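Local coordinates for phosphoribosylaminoimidazole carboxylase (Bombyx mori, PDB 4JA0), which probably catalyses two steps of de novo purine biosynthesis, joining an AIR carboxylase domain and a SAICAR synthetase domain in one chain, at residues E318-G331 with L340-P353. Sequence-based numbering, arbitrary orientation.
Sequences EDTHGALVFIAVAG and LSGNTSYPVINCPP
A beta-alpha-beta unit of the AIR carboxylase domain brings F326, I327 and A328 beside V348, I349 and N350: strands 323-329 and 348-350, linked by helix 336-343, are neighbours in a five-stranded parallel sheet. Their segment axes run 25° apart and approach to 4.6 Å. Parallel pairing is established by backbone bonds that alternate in direction: F326 N donates to P347 O, I349 N to F326 O at 2.8 Å, A328 N to I349 O, and C351 N to A328 O. F326 thus straddles V348, bonding the residues before and after it, and A328 straddles N350 in the same way. Strand 267-273 bonds to the other edge of 323-329, which makes this an interior strand.

Side chains sort by face. I327 and I349 share one, and I327 also packs on I285 of helix 279-291. F326, A328, V348 and N350 share the other, where the F326 ring, swung back toward T344 by a CG anti to the carbonyl carbon (chi1 -64°), meets T344 OG1 and V348 CG2 at its edge. L340 CD1, from the connecting helix, lies 4.5 Å from F326 CB.

Before strand 348-350, Y346 lies across L324. L324 CD2 sits 3.8 Å from the ring centroid and 12° off its normal, a CH-pi contact over the face, while E318 CG stands 3.6 Å from Y346 CE2. Y346 OH bonds K181 of a second subunit, whose R403 forms a salt bridge with E318. Replacing Y346 with alanine would probably leave L324 CD2 without its aromatic face and K181 without its hydroxyl mate. Beyond the ring, one water bridges the segments, donating to E318 OE2 at 3.2 Å and to N343 O at 3.0 Å.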
loop_
_atom_site.group_PDB
_atom_site.type_symbol
_atom_site.label_atom_id
_atom_site.label_comp_id
_atom_site.label_asym_id
_atom_site.label_seq_id
_atom_site.Cartn_x
_atom_site.Cartn_y
_atom_site.Cartn_z
ATOM N N GLU A 318 38.329 -8.327 6.137
ATOM C CA GLU A 318 38.984 -7.095 5.722
ATOM C C GLU A 318 40.519 -7.165 5.775
ATOM O O GLU A 318 41.206 -6.241 5.308
ATOM C CB GLU A 318 38.472 -5.929 6.561
ATOM C CG GLU A 318 37.135 -5.378 6.093
ATOM C CD GLU A 318 36.789 -4.052 6.749
ATOM O OE1 GLU A 318 36.088 -3.222 6.119
ATOM O OE2 GLU A 318 37.231 -3.835 7.900
ATOM N N ASP A 319 41.042 -8.252 6.346
ATOM C CA ASP A 319 42.470 -8.563 6.306
ATOM C C ASP A 319 42.787 -9.307 5.016
ATOM O O ASP A 319 43.038 -10.523 5.031
ATOM C CB ASP A 319 42.842 -9.430 7.505
ATOM C CG ASP A 319 44.335 -9.757 7.586
ATOM O OD1 ASP A 319 45.176 -9.035 6.990
ATOM O OD2 ASP A 319 44.656 -10.762 8.268
ATOM N N THR A 320 42.799 -8.576 3.903
ATOM C CA THR A 320 43.078 -9.171 2.607
ATOM C C THR A 320 43.761 -8.163 1.717
ATOM O O THR A 320 43.781 -6.979 2.044
ATOM C CB THR A 320 41.751 -9.615 1.911
ATOM O OG1 THR A 320 42.039 -10.301 0.682
ATOM C CG2 THR A 320 40.833 -8.401 1.636
ATOM N N HIS A 321 44.336 -8.631 0.610
ATOM C CA HIS A 321 44.728 -7.718 -0.468
ATOM C C HIS A 321 43.970 -8.055 -1.753
ATOM O O HIS A 321 44.164 -7.431 -2.796
ATOM C CB HIS A 321 46.246 -7.684 -0.659
ATOM C CG HIS A 321 46.959 -6.911 0.409
ATOM N ND1 HIS A 321 48.140 -7.333 0.983
ATOM C CD2 HIS A 321 46.668 -5.716 0.981
ATOM C CE1 HIS A 321 48.531 -6.446 1.884
ATOM N NE2 HIS A 321 47.659 -5.453 1.898
ATOM N N GLY A 322 43.058 -9.015 -1.649
ATOM C CA GLY A 322 42.195 -9.342 -2.762
ATOM C C GLY A 322 40.903 -8.553 -2.725
ATOM O O GLY A 322 40.685 -7.727 -1.838
ATOM N N ALA A 323 40.035 -8.816 -3.695
ATOM C CA ALA A 323 38.755 -8.128 -3.783
ATOM C C ALA A 323 37.741 -8.748 -2.822
ATOM O O ALA A 323 37.778 -9.950 -2.534
ATOM C CB ALA A 323 38.234 -8.184 -5.196
ATOM N N LEU A 324 36.793 -7.938 -2.375
ATOM C CA LEU A 324 35.888 -8.390 -1.354
ATOM C C LEU A 324 34.501 -7.829 -1.567
ATOM O O LEU A 324 34.322 -6.615 -1.670
ATOM C CB LEU A 324 36.444 -7.968 0.009
ATOM C CG LEU A 324 35.702 -8.383 1.267
ATOM C CD1 LEU A 324 35.595 -9.890 1.310
ATOM C CD2 LEU A 324 36.444 -7.851 2.478
ATOM N N VAL A 325 33.516 -8.716 -1.630
ATOM C CA VAL A 325 32.114 -8.319 -1.718
ATOM C C VAL A 325 31.293 -9.004 -0.641
ATOM O O VAL A 325 31.357 -10.231 -0.504
ATOM C CB VAL A 325 31.523 -8.670 -3.074
ATOM C CG1 VAL A 325 30.042 -8.409 -3.059
ATOM C CG2 VAL A 325 32.172 -7.840 -4.145
ATOM N N PHE A 326 30.525 -8.218 0.115
ATOM C CA PHE A 326 29.594 -8.752 1.119
ATOM C C PHE A 326 28.154 -8.787 0.634
ATOM O O PHE A 326 27.637 -7.791 0.112
ATOM C CB PHE A 326 29.633 -7.925 2.392
ATOM C CG PHE A 326 30.936 -7.966 3.091
ATOM C CD1 PHE A 326 31.436 -9.168 3.569
ATOM C CD2 PHE A 326 31.655 -6.801 3.305
ATOM C CE1 PHE A 326 32.654 -9.214 4.233
ATOM C CE2 PHE A 326 32.871 -6.835 3.979
ATOM C CZ PHE A 326 33.374 -8.040 4.440
ATOM N N ILE A 327 27.503 -9.927 0.831
ATOM C CA ILE A 327 26.072 -10.035 0.569
ATOM C C ILE A 327 25.330 -10.213 1.879
ATOM O O ILE A 327 25.657 -11.118 2.658
ATOM C CB ILE A 327 25.758 -11.188 -0.402
ATOM C CG1 ILE A 327 26.347 -10.851 -1.786
ATOM C CG2 ILE A 327 24.239 -11.457 -0.470
ATOM C CD1 ILE A 327 26.293 -11.985 -2.772
ATOM N N ALA A 328 24.367 -9.316 2.127
ATOM C CA ALA A 328 23.588 -9.336 3.372
ATOM C C ALA A 328 22.199 -9.911 3.190
ATOM O O ALA A 328 21.347 -9.319 2.504
ATOM C CB ALA A 328 23.502 -7.937 3.983
ATOM N N VAL A 329 21.975 -11.043 3.858
ATOM C CA VAL A 329 20.694 -11.746 3.831
ATOM C C VAL A 329 20.002 -11.729 5.201
ATOM O O VAL A 329 20.364 -12.476 6.108
ATOM C CB VAL A 329 20.884 -13.202 3.370
ATOM C CG1 VAL A 329 19.552 -13.944 3.351
ATOM C CG2 VAL A 329 21.527 -13.241 2.006
ATOM N N ALA A 330 19.000 -10.879 5.344
ATOM C CA ALA A 330 18.292 -10.772 6.621
ATOM C C ALA A 330 16.797 -10.583 6.398
ATOM O O ALA A 330 16.372 -9.609 5.768
ATOM C CB ALA A 330 18.860 -9.635 7.463
ATOM N N GLY A 331 16.001 -11.519 6.900
ATOM C CA GLY A 331 14.556 -11.389 6.832
ATOM C C GLY A 331 14.047 -10.296 7.765
ATOM O O GLY A 331 14.838 -9.677 8.499
ATOM N N LEU A 340 26.700 -3.297 8.195
ATOM C CA LEU A 340 27.925 -3.575 7.435
ATOM C C LEU A 340 28.330 -2.376 6.607
ATOM O O LEU A 340 29.480 -1.929 6.632
ATOM C CB LEU A 340 27.725 -4.756 6.494
ATOM C CG LEU A 340 27.693 -6.122 7.174
ATOM C CD1 LEU A 340 27.379 -7.229 6.184
ATOM C CD2 LEU A 340 29.041 -6.366 7.840
ATOM N N SER A 341 27.353 -1.828 5.915
ATOM C CA SER A 341 27.585 -0.728 5.022
ATOM C C SER A 341 28.197 0.448 5.785
ATOM O O SER A 341 29.050 1.175 5.251
ATOM C CB SER A 341 26.259 -0.345 4.356
ATOM O OG SER A 341 26.448 0.643 3.360
ATOM N N GLY A 342 27.803 0.596 7.052
ATOM C CA GLY A 342 28.310 1.686 7.875
ATOM C C GLY A 342 29.715 1.466 8.444
ATOM O O GLY A 342 30.377 2.405 8.883
ATOM N N ASN A 343 30.171 0.219 8.438
ATOM C CA ASN A 343 31.445 -0.106 9.056
ATOM C C ASN A 343 32.503 -0.636 8.084
ATOM O O ASN A 343 33.651 -0.860 8.470
ATOM C CB ASN A 343 31.225 -1.075 10.217
ATOM C CG ASN A 343 30.508 -0.421 11.392
ATOM O OD1 ASN A 343 31.122 0.229 12.228
ATOM N ND2 ASN A 343 29.204 -0.589 11.450
ATOM N N THR A 344 32.138 -0.812 6.817
ATOM C CA THR A 344 33.131 -1.245 5.837
ATOM C C THR A 344 33.130 -0.376 4.605
ATOM O O THR A 344 32.212 0.409 4.362
ATOM C CB THR A 344 32.959 -2.737 5.417
ATOM O OG1 THR A 344 34.185 -3.238 4.884
ATOM C CG2 THR A 344 31.881 -2.894 4.394
ATOM N N SER A 345 34.158 -0.545 3.795
ATOM C CA SER A 345 34.333 0.289 2.635
ATOM C C SER A 345 34.130 -0.574 1.407
ATOM O O SER A 345 33.999 -0.068 0.288
ATOM C CB SER A 345 35.744 0.865 2.649
ATOM O OG SER A 345 35.994 1.611 1.478
ATOM N N TYR A 346 34.049 -1.880 1.628
ATOM C CA TYR A 346 33.770 -2.805 0.541
ATOM C C TYR A 346 32.267 -2.783 0.227
ATOM O O TYR A 346 31.432 -2.556 1.116
ATOM C CB TYR A 346 34.254 -4.222 0.915
ATOM C CG TYR A 346 35.737 -4.250 1.185
ATOM C CD1 TYR A 346 36.655 -4.424 0.146
ATOM C CD2 TYR A 346 36.225 -4.065 2.478
ATOM C CE1 TYR A 346 38.013 -4.415 0.389
ATOM C CE2 TYR A 346 37.575 -4.062 2.733
ATOM C CZ TYR A 346 38.464 -4.236 1.684
ATOM O OH TYR A 346 39.805 -4.228 1.948
ATOM N N PRO A 347 31.923 -2.996 -1.046
ATOM C CA PRO A 347 30.528 -3.013 -1.489
ATOM C C PRO A 347 29.682 -4.014 -0.713
ATOM O O PRO A 347 30.109 -5.151 -0.482
ATOM C CB PRO A 347 30.636 -3.426 -2.961
ATOM C CG PRO A 347 32.039 -3.993 -3.115
ATOM C CD PRO A 347 32.862 -3.239 -2.153
ATOM N N VAL A 348 28.490 -3.581 -0.309
ATOM C CA VAL A 348 27.568 -4.435 0.425
ATOM C C VAL A 348 26.261 -4.515 -0.340
ATOM O O VAL A 348 25.636 -3.489 -0.621
ATOM C CB VAL A 348 27.276 -3.871 1.836
ATOM C CG1 VAL A 348 26.136 -4.641 2.481
ATOM C CG2 VAL A 348 28.521 -3.893 2.717
ATOM N N ILE A 349 25.841 -5.732 -0.673
ATOM C CA ILE A 349 24.569 -5.946 -1.379
ATOM C C ILE A 349 23.568 -6.658 -0.487
ATOM O O ILE A 349 23.903 -7.682 0.139
ATOM C CB ILE A 349 24.756 -6.779 -2.680
ATOM C CG1 ILE A 349 25.892 -6.195 -3.534
ATOM C CG2 ILE A 349 23.466 -6.822 -3.490
ATOM C CD1 ILE A 349 26.325 -7.114 -4.640
ATOM N N ASN A 350 22.356 -6.099 -0.425
ATOM C CA ASN A 350 21.240 -6.684 0.320
ATOM C C ASN A 350 20.364 -7.608 -0.507
ATOM O O ASN A 350 19.715 -7.166 -1.463
ATOM C CB ASN A 350 20.341 -5.588 0.853
ATOM C CG ASN A 350 21.014 -4.747 1.860
ATOM O OD1 ASN A 350 21.707 -5.262 2.733
ATOM N ND2 ASN A 350 20.797 -3.436 1.780
ATOM N N CYS A 351 20.262 -8.862 -0.083
ATOM C CA CYS A 351 19.371 -9.796 -0.739
ATOM C C CYS A 351 18.441 -10.452 0.273
ATOM O O CYS A 351 18.713 -11.527 0.791
ATOM C CB CYS A 351 20.184 -10.846 -1.523
ATOM S SG CYS A 351 19.172 -11.940 -2.564
ATOM N N PRO A 352 17.333 -9.781 0.576
ATOM C CA PRO A 352 16.377 -10.373 1.513
ATOM C C PRO A 352 15.852 -11.668 0.926
ATOM O O PRO A 352 15.776 -11.802 -0.297
ATOM C CB PRO A 352 15.266 -9.336 1.578
ATOM C CG PRO A 352 15.919 -8.058 1.157
ATOM C CD PRO A 352 16.919 -8.444 0.127
ATOM N N PRO A 353 15.570 -12.646 1.785
ATOM C CA PRO A 353 14.984 -13.914 1.340
ATOM C C PRO A 353 13.532 -13.679 0.983
ATOM O O PRO A 353 12.987 -12.642 1.372
ATOM C CB PRO A 353 15.127 -14.823 2.569
ATOM C CG PRO A 353 15.274 -13.889 3.749
ATOM C CD PRO A 353 15.912 -12.637 3.222
HETATM O O HOH W 1 36.030 -1.705 10.021
#